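Glutamine amidotransferase domain-containing protein (Thermotoga maritima, PDB 1O1Y) probably acts as a type-1 glutamine amidotransferase, using the flavodoxin-like fold of that family to release ammonia from glutamine, although its physiological acceptor is not established. Local coordinates at residues 125-130 against 143-148; 120-125 against 167-172. One frame throughout, in Å; residues are numbered along the deposited sequence. Where two conformers were deposited one is given.

In the fold
Read from the N terminus, the chain first lays down strands 14-18, 39-43, 60-63 and 96-98 of the parallel part of the sheet, then passes through 114-116 to residues 120-125, where interaction 2 begins. It turns a corner at Gly124 and continues at once as strand 125-130, which pairs with 143-148 in interaction 1 and closes a short loop without helix or strand. Only after strand 161-165 does the chain reach 167-172 and close interaction 2, so the hairpin is nested inside the longer loop. The two share Trp125 and meet at Gln148, whose NE2 bonds to Gln172 OE1, joining the antiparallel strands to the loop before strand 173-176.

Interaction 1 (125-130 against 143-148); sequences WYFVEK and RLRVFQ. With SO4 (sulfate ion), chain E; SO4 (sulfate ion), chain H.
Phe147 CB sits over one face of the Trp125 indole, 3.8 Å from the centroid of its six-membered ring, a CH-pi contact, while the two aromatic rings meet obliquely. Chi1 of -73° sets Trp125 CG beside the backbone N, and the far part of the ring comes back over strand 143-148, with CE3 3.4 Å from Val146 C. An alanine at Trp125 would probably leave Phe147 CB without its aromatic cover and open a gap beside helix 211-237. Further along this sheet face, the Arg143 guanidinium lies on Phe127, centres 3.9 Å apart and planes at 21°, a cation-pi stack reached by an extended side chain. In the conformer described here, one of two, Arg145 NH2 approaches the same ring obliquely, 3.4 Å from Phe127 CZ, and NH1 forms a salt bridge with Glu221. One sulfate, probably from the crystallisation liquor, takes hydrogen bonds from Arg143 NH1 and NH2 and, in that conformer, a weak one from Arg145 NH2. On the other face, Val128 CG1 meets Val146 CG2 at 3.8 Å. Beneath these side chains is an antiparallel ladder: Tyr126 and Val146 exchange two backbone hydrogen bonds, Val146 N to Tyr126 O being 2.8 Å, and Val128 and Leu144 exchange two more. The hairpin lies between strand 161-165, beside 125-130, and strand 122-123, beside 143-150; helix 211-237 packs on Trp125 and Leu144, and helix 190-199 meets Trp125 and Phe147 through Met193.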
ATOM      1  N   TRP A 125      -4.548  15.013   0.380  1.00 10.76           N
ATOM      2  CA  TRP A 125      -3.100  15.109   0.559  1.00 10.85           C
ATOM      3  C   TRP A 125      -2.782  15.572   1.982  1.00  9.86           C
ATOM      4  O   TRP A 125      -3.343  16.570   2.449  1.00 10.65           O
ATOM      5  CB  TRP A 125      -2.550  16.088  -0.501  1.00 11.26           C
ATOM      6  CG  TRP A 125      -2.566  15.484  -1.866  1.00  9.14           C
ATOM      7  CD1 TRP A 125      -3.521  15.637  -2.825  1.00 11.20           C
ATOM      8  CD2 TRP A 125      -1.573  14.618  -2.425  1.00  8.25           C
ATOM      9  NE1 TRP A 125      -3.173  14.912  -3.950  1.00  8.69           N
ATOM     10  CE2 TRP A 125      -1.985  14.287  -3.730  1.00  8.71           C
ATOM     11  CE3 TRP A 125      -0.367  14.114  -1.972  1.00  8.98           C
ATOM     12  CZ2 TRP A 125      -1.243  13.470  -4.560  1.00  8.82           C
ATOM     13  CZ3 TRP A 125       0.371  13.312  -2.786  1.00  9.60           C
ATOM     14  CH2 TRP A 125      -0.069  13.001  -4.090  1.00 10.11           C
ATOM     15  N   TYR A 126      -1.952  14.806   2.687  1.00  8.97           N
ATOM     16  CA  TYR A 126      -1.675  15.030   4.098  1.00 10.50           C
ATOM     17  C   TYR A 126      -0.208  14.793   4.338  1.00 10.03           C
ATOM     18  O   TYR A 126       0.422  14.027   3.650  1.00 11.19           O
ATOM     19  CB  TYR A 126      -2.469  14.049   5.003  1.00 11.57           C
ATOM     20  CG  TYR A 126      -3.992  14.166   4.962  1.00 10.89           C
ATOM     21  CD1 TYR A 126      -4.725  13.677   3.905  1.00 14.05           C
ATOM     22  CD2 TYR A 126      -4.702  14.735   6.010  1.00 15.83           C
ATOM     23  CE1 TYR A 126      -6.065  13.793   3.861  1.00 13.86           C
ATOM     24  CE2 TYR A 126      -6.089  14.828   5.980  1.00 16.97           C
ATOM     25  CZ  TYR A 126      -6.770  14.338   4.898  1.00 16.89           C
ATOM     26  OH  TYR A 126      -8.162  14.431   4.838  1.00 16.34           O
ATOM     27  N   PHE A 127       0.309  15.405   5.393  1.00  9.91           N
ATOM     28  CA  PHE A 127       1.643  15.038   5.901  1.00  8.45           C
ATOM     29  C   PHE A 127       1.647  13.747   6.727  1.00 10.72           C
ATOM     30  O   PHE A 127       0.734  13.478   7.517  1.00 11.09           O
ATOM     31  CB  PHE A 127       2.188  16.170   6.777  1.00  7.77           C
ATOM     32  CG  PHE A 127       2.640  17.394   5.997  1.00  9.49           C
ATOM     33  CD1 PHE A 127       3.636  17.307   5.072  1.00 12.35           C
ATOM     34  CD2 PHE A 127       2.061  18.624   6.217  1.00 16.46           C
ATOM     35  CE1 PHE A 127       4.084  18.427   4.359  1.00 15.38           C
ATOM     36  CE2 PHE A 127       2.490  19.736   5.477  1.00 17.92           C
ATOM     37  CZ  PHE A 127       3.500  19.616   4.560  1.00 14.61           C
ATOM     38  N   VAL A 128       2.744  13.007   6.598  1.00  9.73           N
ATOM     39  CA  VAL A 128       3.158  11.964   7.505  1.00  9.96           C
ATOM     40  C   VAL A 128       4.577  12.308   7.893  1.00 11.43           C
ATOM     41  O   VAL A 128       5.306  13.002   7.174  1.00 10.05           O
ATOM     42  CB  VAL A 128       3.134  10.541   6.888  1.00 11.21           C
ATOM     43  CG1 VAL A 128       1.675  10.135   6.636  1.00 11.63           C
ATOM     44  CG2 VAL A 128       3.973  10.422   5.645  1.00 14.72           C
ATOM     45  N   GLU A 129       4.956  11.855   9.070  1.00  9.39           N
ATOM     46  CA  GLU A 129       6.277  12.117   9.598  1.00  9.67           C
ATOM     47  C   GLU A 129       7.010  10.769   9.868  1.00  9.47           C
ATOM     48  O   GLU A 129       6.427   9.754  10.337  1.00  8.94           O
ATOM     49  CB  GLU A 129       6.168  12.950  10.887  1.00  9.28           C
ATOM     50  CG  GLU A 129       5.437  14.300  10.719  1.00  8.88           C
ATOM     51  CD  GLU A 129       3.930  14.227  10.730  1.00 14.29           C
ATOM     52  OE1 GLU A 129       3.357  13.414  11.485  1.00 12.55           O
ATOM     53  OE2 GLU A 129       3.291  15.008   9.933  1.00 13.66           O
ATOM     54  N   LYS A 130       8.276  10.755   9.530  1.00 10.57           N
ATOM     55  CA  LYS A 130       9.131   9.586   9.638  1.00 10.29           C
ATOM     56  C   LYS A 130       9.821   9.500  10.980  1.00 11.36           C
ATOM     57  O   LYS A 130      10.537  10.383  11.366  1.00 10.39           O
ATOM     58  CB  LYS A 130      10.122   9.525   8.468  1.00 11.78           C
ATOM     59  CG  LYS A 130      10.878   8.160   8.346  1.00 10.97           C
ATOM     60  CD  LYS A 130      11.943   8.110   7.246  1.00 11.94           C
ATOM     61  CE  LYS A 130      13.262   8.670   7.643  1.00 14.80           C
ATOM     62  NZ  LYS A 130      14.334   8.399   6.628  1.00 13.14           N
ATOM     63  N   ARG A 143       9.413  14.747   6.942  1.00 10.11           N
ATOM     64  CA  ARG A 143       8.020  15.172   6.812  1.00 11.54           C
ATOM     65  C   ARG A 143       7.669  15.174   5.343  1.00 10.97           C
ATOM     66  O   ARG A 143       8.345  15.839   4.560  1.00 13.40           O
ATOM     67  CB  ARG A 143       7.905  16.536   7.441  1.00 10.79           C
ATOM     68  CG  ARG A 143       6.576  17.321   7.423  1.00 16.05           C
ATOM     69  CD  ARG A 143       6.854  18.690   7.999  1.00 18.57           C
ATOM     70  NE  ARG A 143       5.778  19.675   8.065  1.00 20.66           N
ATOM     71  CZ  ARG A 143       5.672  20.711   7.285  1.00 16.55           C
ATOM     72  NH1 ARG A 143       4.670  21.539   7.486  1.00 26.21           N
ATOM     73  NH2 ARG A 143       6.511  20.913   6.252  1.00 14.66           N
ATOM     74  N   LEU A 144       6.649  14.408   4.972  1.00 11.17           N
ATOM     75  CA  LEU A 144       6.385  14.052   3.555  1.00 10.97           C
ATOM     76  C   LEU A 144       4.886  14.240   3.300  1.00 12.13           C
ATOM     77  O   LEU A 144       4.050  13.724   4.065  1.00 11.08           O
ATOM     78  CB  LEU A 144       6.787  12.562   3.326  1.00 12.76           C
ATOM     79  CG  LEU A 144       6.703  12.018   1.878  1.00 15.61           C
ATOM     80  CD1 LEU A 144       7.657  12.730   0.896  1.00 19.85           C
ATOM     81  CD2 LEU A 144       6.979  10.548   1.869  1.00 21.82           C
ATOM     82  N   ARG A 145       4.558  14.899   2.197  1.00 11.37           N
ATOM     83  CA  ARG A 145       3.176  14.979   1.744  1.00 12.22           C
ATOM     84  C   ARG A 145       2.829  13.762   0.919  1.00 12.31           C
ATOM     85  O   ARG A 145       3.515  13.422  -0.040  1.00 12.18           O
ATOM     86  CB  ARG A 145       2.977  16.236   0.934  1.00 13.60           C
ATOM     87  CG  ARG A 145       1.548  16.557   0.715  1.00 20.44           C
ATOM     88  CD  ARG A 145       1.324  17.885  -0.042  1.00 21.16           C
ATOM     89  NE  ARG A 145       1.601  19.049   0.794  0.65 24.57           N
ATOM     90  CZ  ARG A 145       2.664  19.843   0.699  0.65 15.28           C
ATOM     91  NH1 ARG A 145       3.619  19.636  -0.218  0.65 22.89           N
ATOM     92  NH2 ARG A 145       2.760  20.894   1.507  0.65 17.62           N
ATOM     93  N   VAL A 146       1.775  13.067   1.342  1.00 10.30           N
ATOM     94  CA  VAL A 146       1.346  11.824   0.721  1.00 10.49           C
ATOM     95  C   VAL A 146      -0.170  11.797   0.506  1.00 10.85           C
ATOM     96  O   VAL A 146      -0.942  12.635   1.056  1.00 11.05           O
ATOM     97  CB  VAL A 146       1.754  10.602   1.577  1.00 10.17           C
ATOM     98  CG1 VAL A 146       3.233  10.572   1.794  1.00 12.64           C
ATOM     99  CG2 VAL A 146       0.968  10.568   2.883  1.00 10.31           C
ATOM    100  N   PHE A 147      -0.610  10.860  -0.323  1.00  8.94           N
ATOM    101  CA  PHE A 147      -2.036  10.768  -0.651  1.00 11.05           C
ATOM    102  C   PHE A 147      -2.739   9.680   0.205  1.00 10.44           C
ATOM    103  O   PHE A 147      -2.262   8.558   0.355  1.00 12.04           O
ATOM    104  CB  PHE A 147      -2.216  10.463  -2.114  1.00  9.97           C
ATOM    105  CG  PHE A 147      -3.639  10.384  -2.552  1.00 10.57           C
ATOM    106  CD1 PHE A 147      -4.468  11.490  -2.494  1.00 11.71           C
ATOM    107  CD2 PHE A 147      -4.132   9.191  -3.091  1.00 15.36           C
ATOM    108  CE1 PHE A 147      -5.807  11.390  -2.952  1.00 12.83           C
ATOM    109  CE2 PHE A 147      -5.425   9.094  -3.539  1.00 16.43           C
ATOM    110  CZ  PHE A 147      -6.271  10.192  -3.446  1.00 14.69           C
ATOM    111  N   GLN A 148      -3.855  10.060   0.782  1.00 10.96           N
ATOM    112  CA  GLN A 148      -4.609   9.218   1.712  1.00  9.71           C
ATOM    113  C   GLN A 148      -5.999   9.003   1.194  1.00  9.18           C
ATOM    114  O   GLN A 148      -6.642   9.920   0.637  1.00 11.21           O
ATOM    115  CB  GLN A 148      -4.761   9.898   3.080  1.00  8.61           C
ATOM    116  CG  GLN A 148      -3.426  10.137   3.797  1.00 10.96           C
ATOM    117  CD  GLN A 148      -2.893   8.905   4.492  1.00 12.97           C
ATOM    118  OE1 GLN A 148      -3.314   7.777   4.210  1.00 12.96           O
ATOM    119  NE2 GLN A 148      -1.951   9.120   5.426  1.00 12.12           N
TER
HETATM  120  S   SO4 E 404       4.610  23.592   4.099  0.50 16.94           S
HETATM  121  O1  SO4 E 404       4.941  24.985   3.903  0.50 16.20           O
HETATM  122  O2  SO4 E 404       5.812  22.810   4.107  0.50 11.81           O
HETATM  123  O3  SO4 E 404       3.704  23.097   3.076  0.50 21.37           O
HETATM  124  O4  SO4 E 404       3.834  23.494   5.314  0.50 12.02           O
HETATM  125  S   SO4 H 407       7.330  22.273  -0.897  0.50 24.15           S
HETATM  126  O1  SO4 H 407       7.652  23.339  -1.841  0.50 12.16           O
HETATM  127  O2  SO4 H 407       8.381  21.263  -0.908  0.50 33.33           O
HETATM  128  O3  SO4 H 407       6.078  21.543  -1.180  0.50 20.70           O
HETATM  129  O4  SO4 H 407       7.349  22.854   0.432  0.50 24.57           O
HETATM  130  O   HOH W   1      -1.388  18.624   2.382  0.65 33.50           O
HETATM  131  O   HOH W   2      -1.501  11.529   7.102  1.00 19.83           O

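Interaction 2 (120-125 against 167-172); sequences GEEIGW and EKYENQ
Two direct hydrogen bonds, both given by side chains of the 167-172 loop, hold Tyr169 and Gln172 to Gly120 and Glu122. The Tyr169 hydroxyl donates to the carbonyl of Gly120, with OH to O at 2.6 Å; the acceptor lies at the edge of the phenol ring, near its plane. Gln172 and Glu122 reach toward each other tip to tip. NE2 of Gln172 donates to Glu122 OE1 at 2.9 Å, on the syn lone pair of that oxygen, which lies only 5° out of the Gln172 amide plane. Bending at chi2 (-77°) directs the Gln172 amide carbon back toward the carboxylate.

Water makes two further links. One molecule donates to Glu121 O and accepts from Lys168 NZ, and another donates to Glu122 OE2 while accepting from the backbone N of Lys168. Lys168 NZ also bonds to Asn119 O and stays 6.0 Å from Glu122 OE2, so the opposite charges do not touch.

Packing comes mostly from the stems of these polar chains. Glu122 and Lys168 slide past each other in opposite directions, with CG of Glu122 3.9 Å from Lys168 CD. Separately, the edge of the Tyr169 ring meets the carboxylate, CD2 lying 3.7 Å from Glu122 OE1, with the two planes turned 74° apart.

His150 NE2 is a second partner of Glu122 OE1, and Gln148 NE2 donates to Gln172 OE1. The buried carboxylate thus has both oxygens engaged, so its negative charge is probably stabilised by the amide, imidazole and water that bind it, joining the loop to the edge strand through a polar network.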
ATOM      1  N   GLY A 120     -11.622  11.166  12.060  1.00 16.20           N
ATOM      2  CA  GLY A 120     -12.113  11.396  10.713  1.00 17.02           C
ATOM      3  C   GLY A 120     -11.351  10.641   9.638  1.00 14.70           C
ATOM      4  O   GLY A 120     -10.262  10.101   9.869  1.00 13.28           O
ATOM      5  N   GLU A 121     -11.952  10.573   8.462  1.00 12.17           N
ATOM      6  CA  GLU A 121     -11.293   9.970   7.316  1.00 13.27           C
ATOM      7  C   GLU A 121     -10.201  10.907   6.789  1.00 13.74           C
ATOM      8  O   GLU A 121     -10.282  12.127   6.936  1.00 13.45           O
ATOM      9  CB  GLU A 121     -12.270   9.720   6.185  1.00 14.25           C
ATOM     10  CG  GLU A 121     -13.321   8.664   6.437  1.00 21.26           C
ATOM     11  CD  GLU A 121     -14.166   8.420   5.199  1.00 33.90           C
ATOM     12  OE1 GLU A 121     -14.159   7.309   4.623  1.00 45.70           O
ATOM     13  OE2 GLU A 121     -14.800   9.375   4.772  1.00 27.95           O
ATOM     14  N   GLU A 122      -9.190  10.319   6.184  1.00 12.79           N
ATOM     15  CA  GLU A 122      -8.189  11.052   5.437  1.00 12.97           C
ATOM     16  C   GLU A 122      -8.405  10.756   3.963  1.00 11.28           C
ATOM     17  O   GLU A 122      -8.167   9.636   3.504  1.00 12.33           O
ATOM     18  CB  GLU A 122      -6.794  10.631   5.889  1.00 12.30           C
ATOM     19  CG  GLU A 122      -6.393  11.131   7.281  1.00 13.59           C
ATOM     20  CD  GLU A 122      -4.941  10.807   7.629  1.00 19.95           C
ATOM     21  OE1 GLU A 122      -4.484   9.647   7.440  1.00 17.51           O
ATOM     22  OE2 GLU A 122      -4.222  11.702   8.133  1.00 16.78           O
ATOM     23  N   ILE A 123      -8.918  11.745   3.229  1.00 12.22           N
ATOM     24  CA  ILE A 123      -9.102  11.608   1.806  1.00 11.34           C
ATOM     25  C   ILE A 123      -8.486  12.858   1.193  1.00 11.96           C
ATOM     26  O   ILE A 123      -8.999  13.964   1.352  1.00 11.34           O
ATOM     27  CB  ILE A 123     -10.551  11.490   1.396  1.00 11.37           C
ATOM     28  CG1 ILE A 123     -11.198  10.275   2.064  1.00 13.57           C
ATOM     29  CG2 ILE A 123     -10.629  11.415  -0.146  1.00 16.00           C
ATOM     30  CD1 ILE A 123     -12.692  10.150   1.806  1.00 18.36           C
ATOM     31  N   GLY A 124      -7.343  12.678   0.554  1.00 10.31           N
ATOM     32  CA  GLY A 124      -6.610  13.819   0.030  1.00 12.18           C
ATOM     33  C   GLY A 124      -5.155  13.820   0.390  1.00 11.20           C
ATOM     34  O   GLY A 124      -4.603  12.793   0.720  1.00 10.92           O
ATOM     35  N   TRP A 125      -4.548  15.013   0.380  1.00 10.76           N
ATOM     36  CA  TRP A 125      -3.100  15.109   0.559  1.00 10.85           C
ATOM     37  C   TRP A 125      -2.782  15.572   1.982  1.00  9.86           C
ATOM     38  O   TRP A 125      -3.343  16.570   2.449  1.00 10.65           O
ATOM     39  CB  TRP A 125      -2.550  16.088  -0.501  1.00 11.26           C
ATOM     40  CG  TRP A 125      -2.566  15.484  -1.866  1.00  9.14           C
ATOM     41  CD1 TRP A 125      -3.521  15.637  -2.825  1.00 11.20           C
ATOM     42  CD2 TRP A 125      -1.573  14.618  -2.425  1.00  8.25           C
ATOM     43  NE1 TRP A 125      -3.173  14.912  -3.950  1.00  8.69           N
ATOM     44  CE2 TRP A 125      -1.985  14.287  -3.730  1.00  8.71           C
ATOM     45  CE3 TRP A 125      -0.367  14.114  -1.972  1.00  8.98           C
ATOM     46  CZ2 TRP A 125      -1.243  13.470  -4.560  1.00  8.82           C
ATOM     47  CZ3 TRP A 125       0.371  13.312  -2.786  1.00  9.60           C
ATOM     48  CH2 TRP A 125      -0.069  13.001  -4.090  1.00 10.11           C
ATOM     49  N   GLU A 167      -0.410  13.533  12.431  1.00 10.94           N
ATOM     50  CA  GLU A 167      -1.243  14.227  13.375  1.00 12.90           C
ATOM     51  C   GLU A 167      -2.573  13.522  13.661  1.00 11.62           C
ATOM     52  O   GLU A 167      -2.973  13.416  14.820  1.00 11.94           O
ATOM     53  CB  GLU A 167      -1.443  15.668  12.936  1.00 14.78           C
ATOM     54  CG  GLU A 167      -1.910  16.543  14.069  1.00 23.67           C
ATOM     55  CD  GLU A 167      -1.725  17.995  13.750  1.00 36.21           C
ATOM     56  OE1 GLU A 167      -2.645  18.547  13.111  1.00 42.12           O
ATOM     57  OE2 GLU A 167      -0.661  18.558  14.107  1.00 28.16           O
ATOM     58  N   LYS A 168      -3.269  13.024  12.640  1.00 10.25           N
ATOM     59  CA  LYS A 168      -4.544  12.362  12.880  1.00 11.26           C
ATOM     60  C   LYS A 168      -4.453  10.915  13.387  1.00 13.10           C
ATOM     61  O   LYS A 168      -5.311  10.473  14.187  1.00 13.48           O
ATOM     62  CB  LYS A 168      -5.434  12.410  11.633  1.00  9.59           C
ATOM     63  CG  LYS A 168      -5.980  13.798  11.344  1.00 17.08           C
ATOM     64  CD  LYS A 168      -6.530  13.951   9.922  1.00 20.65           C
ATOM     65  CE  LYS A 168      -7.995  13.648   9.800  1.00 22.20           C
ATOM     66  NZ  LYS A 168      -8.891  14.640  10.499  1.00 17.95           N
ATOM     67  N   TYR A 169      -3.437  10.184  12.920  1.00 12.48           N
ATOM     68  CA  TYR A 169      -3.291   8.737  13.152  1.00 12.69           C
ATOM     69  C   TYR A 169      -1.858   8.431  13.549  1.00 11.57           C
ATOM     70  O   TYR A 169      -0.878   8.706  12.814  1.00 11.77           O
ATOM     71  CB  TYR A 169      -3.781   7.899  11.918  1.00 12.68           C
ATOM     72  CG  TYR A 169      -5.245   8.094  11.792  1.00 13.65           C
ATOM     73  CD1 TYR A 169      -6.094   7.556  12.748  1.00 14.50           C
ATOM     74  CD2 TYR A 169      -5.790   8.917  10.825  1.00 11.72           C
ATOM     75  CE1 TYR A 169      -7.439   7.822  12.743  1.00 12.62           C
ATOM     76  CE2 TYR A 169      -7.185   9.178  10.799  1.00 11.53           C
ATOM     77  CZ  TYR A 169      -7.995   8.598  11.774  1.00 16.24           C
ATOM     78  OH  TYR A 169      -9.351   8.778  11.881  1.00 11.85           O
ATOM     79  N   GLU A 170      -1.729   7.872  14.748  1.00 10.87           N
ATOM     80  CA  GLU A 170      -0.415   7.542  15.278  1.00 10.93           C
ATOM     81  C   GLU A 170       0.312   6.537  14.364  1.00 11.10           C
ATOM     82  O   GLU A 170       1.545   6.580  14.213  1.00 10.48           O
ATOM     83  CB  GLU A 170      -0.549   6.933  16.675  1.00 11.57           C
ATOM     84  CG  GLU A 170       0.805   6.674  17.323  1.00 15.15           C
ATOM     85  CD  GLU A 170       0.701   6.335  18.802  1.00 25.42           C
ATOM     86  OE1 GLU A 170      -0.247   5.623  19.176  1.00 21.33           O
ATOM     87  OE2 GLU A 170       1.569   6.772  19.591  1.00 29.59           O
ATOM     88  N   ASN A 171      -0.445   5.608  13.787  1.00 11.69           N
ATOM     89  CA  ASN A 171       0.165   4.519  13.010  1.00  9.66           C
ATOM     90  C   ASN A 171      -0.087   4.650  11.514  1.00 12.83           C
ATOM     91  O   ASN A 171      -1.150   4.325  11.024  1.00 14.26           O
ATOM     92  CB  ASN A 171      -0.309   3.172  13.558  1.00 12.06           C
ATOM     93  CG  ASN A 171      -0.005   3.011  15.017  1.00 12.60           C
ATOM     94  OD1 ASN A 171       1.132   3.251  15.455  1.00 13.77           O
ATOM     95  ND2 ASN A 171      -1.006   2.571  15.801  1.00  9.35           N
ATOM     96  N   GLN A 172       0.900   5.199  10.822  1.00 10.13           N
ATOM     97  CA  GLN A 172       0.804   5.400   9.364  1.00 10.06           C
ATOM     98  C   GLN A 172       1.625   4.401   8.592  1.00 10.49           C
ATOM     99  O   GLN A 172       1.386   4.202   7.402  1.00 11.82           O
ATOM    100  CB  GLN A 172       1.205   6.832   9.024  1.00  9.05           C
ATOM    101  CG  GLN A 172       0.083   7.838   9.395  1.00  9.83           C
ATOM    102  CD  GLN A 172      -1.087   7.881   8.436  1.00 12.45           C
ATOM    103  OE1 GLN A 172      -1.083   7.162   7.429  1.00 15.64           O
ATOM    104  NE2 GLN A 172      -2.093   8.740   8.737  1.00 11.95           N
TER
HETATM  105  O   HOH W   3     -10.845  14.147   8.646  1.00 31.07           O
HETATM  106  O   HOH W   4      -2.857  13.509   9.812  1.00 19.93           O